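PDB 3LOP: substrate binding periplasmic protein from Ralstonia solanacearum, which binds leucine and probably delivers amino acids or similar small solutes to a membrane transporter as a periplasmic binding protein. Local coordinates for residues 9-15 with 49-55; 21-25 with 283-289. All blocks are in the same frame, centred on the assembly; numbering follows the deposited sequence.

Contact 1: 9-15 with 49-55. With EDO (1,2-ethanediol), chain C.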
# COMPACT_ATOMS: atom_id res chain seq x y z
N ILE A 9 8.48 12.25 -9.04
CA ILE A 9 7.56 12.96 -8.15
C ILE A 9 6.64 12.05 -7.34
O ILE A 9 6.43 10.88 -7.68
CB ILE A 9 6.68 13.97 -8.92
CG1 ILE A 9 5.85 13.24 -9.98
CG2 ILE A 9 7.56 15.03 -9.57
CD1 ILE A 9 4.81 14.13 -10.64
N GLN A 10 6.10 12.60 -6.26
CA GLN A 10 5.18 11.90 -5.38
C GLN A 10 4.14 12.87 -4.87
O GLN A 10 4.46 14.00 -4.51
CB GLN A 10 5.89 11.33 -4.14
CG GLN A 10 6.68 10.06 -4.32
CD GLN A 10 7.14 9.51 -2.98
OE1 GLN A 10 7.68 10.24 -2.16
NE2 GLN A 10 6.91 8.22 -2.75
N SER A 11 2.88 12.43 -4.84
CA SER A 11 1.80 13.23 -4.28
C SER A 11 1.22 12.26 -3.27
O SER A 11 0.81 11.16 -3.63
CB SER A 11 0.74 13.60 -5.31
OG SER A 11 -0.29 14.38 -4.69
N LEU A 12 1.22 12.64 -2.00
CA LEU A 12 0.68 11.77 -0.98
C LEU A 12 0.34 12.56 0.28
O LEU A 12 0.68 13.74 0.39
CB LEU A 12 1.67 10.63 -0.68
CG LEU A 12 3.17 10.89 -0.86
CD1 LEU A 12 3.62 11.96 0.12
CD2 LEU A 12 3.95 9.60 -0.66
N PRO A 13 -0.35 11.91 1.22
CA PRO A 13 -0.75 12.56 2.48
C PRO A 13 0.39 12.73 3.47
O PRO A 13 0.87 11.76 4.05
CB PRO A 13 -1.83 11.63 3.02
CG PRO A 13 -2.29 10.85 1.82
CD PRO A 13 -1.02 10.61 1.08
N LEU A 14 0.82 13.98 3.66
CA LEU A 14 1.89 14.26 4.62
C LEU A 14 1.29 14.89 5.87
O LEU A 14 1.98 15.07 6.88
CB LEU A 14 2.94 15.17 3.97
CG LEU A 14 3.70 14.49 2.82
CD1 LEU A 14 4.65 15.48 2.17
CD2 LEU A 14 4.48 13.29 3.35
N SER A 15 0.00 15.21 5.81
CA SER A 15 -0.73 15.77 6.94
C SER A 15 -2.13 15.18 6.90
O SER A 15 -2.54 14.60 5.89
CB SER A 15 -0.78 17.30 6.86
OG SER A 15 -1.49 17.74 5.72
N LEU A 49 13.99 13.43 -5.97
CA LEU A 49 12.61 13.08 -5.65
C LEU A 49 11.92 14.32 -5.11
O LEU A 49 12.39 14.93 -4.14
CB LEU A 49 12.56 11.97 -4.60
CG LEU A 49 11.17 11.68 -4.03
CD1 LEU A 49 10.23 11.19 -5.12
CD2 LEU A 49 11.28 10.63 -2.93
N VAL A 50 10.82 14.71 -5.75
CA VAL A 50 10.05 15.87 -5.33
C VAL A 50 8.71 15.36 -4.84
O VAL A 50 8.02 14.62 -5.55
CB VAL A 50 9.83 16.85 -6.50
CG1 VAL A 50 9.12 18.10 -6.02
CG2 VAL A 50 11.17 17.21 -7.14
N ALA A 51 8.33 15.73 -3.62
CA ALA A 51 7.07 15.29 -3.05
C ALA A 51 6.17 16.46 -2.72
O ALA A 51 6.64 17.58 -2.54
CB ALA A 51 7.33 14.46 -1.79
N ARG A 52 4.86 16.21 -2.66
CA ARG A 52 3.91 17.25 -2.32
C ARG A 52 2.73 16.65 -1.58
O ARG A 52 2.20 15.61 -1.95
CB ARG A 52 3.42 18.00 -3.57
CG ARG A 52 2.65 19.29 -3.25
CD ARG A 52 2.55 20.18 -4.46
NE ARG A 52 3.87 20.61 -4.91
CZ ARG A 52 4.11 21.19 -6.08
NH1 ARG A 52 3.12 21.44 -6.92
NH2 ARG A 52 5.35 21.51 -6.42
N ASP A 53 2.35 17.33 -0.51
CA ASP A 53 1.25 16.91 0.35
C ASP A 53 -0.09 17.13 -0.35
O ASP A 53 -0.35 18.22 -0.86
CB ASP A 53 1.33 17.74 1.64
CG ASP A 53 0.32 17.33 2.69
OD1 ASP A 53 -0.38 16.31 2.53
OD2 ASP A 53 0.25 18.04 3.72
N ASP A 54 -0.92 16.09 -0.40
CA ASP A 54 -2.25 16.25 -0.98
C ASP A 54 -3.33 16.05 0.07
O ASP A 54 -4.52 16.19 -0.23
CB ASP A 54 -2.49 15.31 -2.18
CG ASP A 54 -2.28 13.84 -1.86
OD1 ASP A 54 -2.39 13.44 -0.68
OD2 ASP A 54 -2.03 13.07 -2.82
N GLU A 55 -2.92 15.75 1.30
CA GLU A 55 -3.86 15.55 2.42
C GLU A 55 -4.89 14.48 2.07
O GLU A 55 -5.95 14.39 2.69
CB GLU A 55 -4.58 16.87 2.73
CG GLU A 55 -3.65 18.03 3.07
CD GLU A 55 -4.39 19.35 3.25
OE1 GLU A 55 -5.26 19.44 4.15
OE2 GLU A 55 -4.09 20.31 2.50
C1 EDO C . 16.60 11.84 -3.48
O1 EDO C . 15.73 11.65 -2.36
C2 EDO C . 17.03 13.30 -3.56
O2 EDO C . 15.90 14.10 -3.91
O HOH W 1 -4.58 12.61 5.15
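Strands 6-12 and 47-53, joined through helix 19-38 in a beta-alpha-beta unit, lie side by side and parallel here, with strand 47-53 at the edge of the five-stranded sheet of one lobe of the periplasmic binding protein fold. At Ile9, CG2 packs 4.2 Å from Val50 CB. Gln10 then bonds through both backbone groups to the residues flanking Ala51, its N to Val50 O (2.9 Å) and its O to Arg52 N (2.9 Å). Ser11 OG donates to Asp54 OD2 at 2.9 Å, and Asn64 of helix 58-71 bonds to the same hydroxyl; Asp54 OD1 accepts the backbone N of Gln56. Leu12 continues the ladder, N to Arg52 O (3.1 Å) and O to Asp54 N (3.0 Å). Pro13 ends the strand pairing, and side-chain bonds take over. Asp53 OD1 receives Leu14 N at 2.9 Å while also accepting Glu55 N in an Asx turn, so one carboxylate ties both strand ends together. Its other oxygen, Asp53 OD2, accepts from Ser15 OG at 2.7 Å.

Contact 2: 21-25 with 283-289. With LEU (leucine), chain B.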
# COMPACT_ATOMS: atom_id res chain seq x y z
N THR A 21 0.78 7.14 6.92
CA THR A 21 1.00 6.32 5.74
C THR A 21 1.80 7.05 4.66
O THR A 21 2.78 6.52 4.13
CB THR A 21 -0.34 5.83 5.16
OG1 THR A 21 -0.96 4.95 6.10
CG2 THR A 21 -0.12 5.10 3.84
N GLY A 22 1.39 8.27 4.34
CA GLY A 22 2.09 9.05 3.33
C GLY A 22 3.53 9.33 3.70
O GLY A 22 4.43 9.22 2.86
N ARG A 23 3.77 9.70 4.96
CA ARG A 23 5.12 10.00 5.41
C ARG A 23 6.02 8.77 5.28
O ARG A 23 7.19 8.89 4.91
CB ARG A 23 5.12 10.46 6.86
CG ARG A 23 4.39 11.77 7.11
CD ARG A 23 4.25 12.00 8.60
NE ARG A 23 3.36 13.11 8.91
CZ ARG A 23 2.83 13.33 10.11
NH1 ARG A 23 3.10 12.51 11.11
NH2 ARG A 23 2.02 14.36 10.29
N ALA A 24 5.47 7.59 5.58
CA ALA A 24 6.25 6.36 5.50
C ALA A 24 6.62 6.01 4.06
O ALA A 24 7.76 5.62 3.78
CB ALA A 24 5.48 5.21 6.13
N LEU A 25 5.67 6.14 3.14
CA LEU A 25 5.94 5.84 1.74
C LEU A 25 6.99 6.81 1.21
O LEU A 25 7.91 6.41 0.49
CB LEU A 25 4.65 5.94 0.92
CG LEU A 25 3.66 4.81 1.19
CD1 LEU A 25 2.28 5.22 0.74
CD2 LEU A 25 4.11 3.55 0.46
N SER A 283 9.30 0.03 8.46
CA SER A 283 7.88 -0.32 8.57
C SER A 283 7.42 -0.90 7.25
O SER A 283 8.11 -0.77 6.24
CB SER A 283 7.04 0.91 8.88
OG SER A 283 6.99 1.79 7.77
N PHE A 284 6.25 -1.52 7.25
CA PHE A 284 5.72 -2.10 6.02
C PHE A 284 5.56 -1.05 4.92
O PHE A 284 6.01 -1.27 3.79
CB PHE A 284 4.38 -2.79 6.29
CG PHE A 284 4.51 -4.26 6.59
CD1 PHE A 284 4.77 -5.17 5.57
CD2 PHE A 284 4.38 -4.73 7.90
CE1 PHE A 284 4.90 -6.54 5.85
CE2 PHE A 284 4.50 -6.09 8.18
CZ PHE A 284 4.76 -6.99 7.16
N ARG A 285 4.95 0.09 5.23
CA ARG A 285 4.75 1.10 4.21
C ARG A 285 6.06 1.75 3.76
O ARG A 285 6.18 2.16 2.61
CB ARG A 285 3.75 2.18 4.68
CG ARG A 285 2.39 1.63 5.14
CD ARG A 285 1.87 0.46 4.30
NE ARG A 285 1.50 0.81 2.92
CZ ARG A 285 0.36 1.39 2.55
NH1 ARG A 285 -0.57 1.70 3.45
NH2 ARG A 285 0.12 1.61 1.26
N ALA A 286 7.05 1.84 4.65
CA ALA A 286 8.33 2.42 4.26
C ALA A 286 9.02 1.46 3.30
O ALA A 286 9.67 1.88 2.34
CB ALA A 286 9.20 2.66 5.49
N VAL A 287 8.87 0.16 3.55
CA VAL A 287 9.46 -0.84 2.67
C VAL A 287 8.78 -0.77 1.31
O VAL A 287 9.43 -0.92 0.28
CB VAL A 287 9.32 -2.26 3.28
CG1 VAL A 287 9.66 -3.32 2.23
CG2 VAL A 287 10.27 -2.39 4.46
N GLU A 288 7.47 -0.52 1.31
CA GLU A 288 6.72 -0.42 0.06
C GLU A 288 7.27 0.74 -0.78
O GLU A 288 7.43 0.62 -1.99
CB GLU A 288 5.23 -0.18 0.36
CG GLU A 288 4.33 -0.28 -0.87
CD GLU A 288 2.86 -0.09 -0.54
OE1 GLU A 288 2.47 -0.32 0.63
OE2 GLU A 288 2.08 0.26 -1.46
N GLY A 289 7.59 1.86 -0.12
CA GLY A 289 8.13 3.00 -0.84
C GLY A 289 9.53 2.72 -1.36
O GLY A 289 9.89 3.12 -2.47
N LEU B . -3.91 3.66 -0.51
CA LEU B . -4.64 3.71 0.79
C LEU B . -3.70 3.34 1.92
O LEU B . -4.02 3.71 3.07
CB LEU B . -5.80 2.72 0.75
CG LEU B . -6.53 2.98 -0.57
CD1 LEU B . -6.97 1.71 -1.16
CD2 LEU B . -7.67 3.89 -0.35
OXT LEU B . -2.67 2.69 1.64
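No hydrogen bond links residues 21-25 to 283-289, yet the side chain reaching from one segment across the other, Arg285, holds the carboxylate of the bound leucine. The contact lies at the ligand cleft of the two-lobed periplasmic binding protein fold, where the start of helix 284-303 crosses helix 19-38; the axes of segments 21-25 and 284-289 approach to 7.7 Å at -44°. Such close approach depends on small residues: Ala24 CB sits 3.8 Å from Arg285 CB, and the CA of Gly289 lies 3.7 Å from Leu25 O, where any CB would clash with that carbonyl. Ala286 CA makes a CA-H...O contact with Ala24 O at 3.3 Å. Ser283 is the N-cap of the second helix, its OG accepting from Ala286 N (3.1 Å), and Asp232 takes the backbone N of Arg285.

Thr21 CG2 and Leu25 CD1 lie over one face of the Arg285 guanidinium, forming an apolar floor, while Glu288 OE1 makes a salt bridge to Arg285 NE at 2.7 Å. Held this way, the guanidinium presents its edge to the ligand; the Arg285 side chain also lies about 4 Å from a bound magnesium ion, whose site includes Ala106, Lys122 and Tyr125. Arg285 NH1 and NH2 both donate to OXT of the leucine, at 2.9 and 3.0 Å.

How the contacts relate
Helix 19-38 brings the contacts together: it connects the two strands of contact 1 and supplies one side of contact 2. Contact 2 is buried, near the middle of the chain, and joins segments 258 residues apart; contact 1 is only partly buried, at a sheet edge, and joins neighbours within one beta-alpha-beta unit. Their chemistry follows: backbone ladder and carboxylate bonds in the first, close helix packing around a ligand-binding arginine in the second. With centres about 13 Å apart they touch directly, Leu12 CD2 packing 4.0 Å from Leu25 CB and Arg23 NE probably hydrogen-bonded to Leu14 O at 3.1 Å.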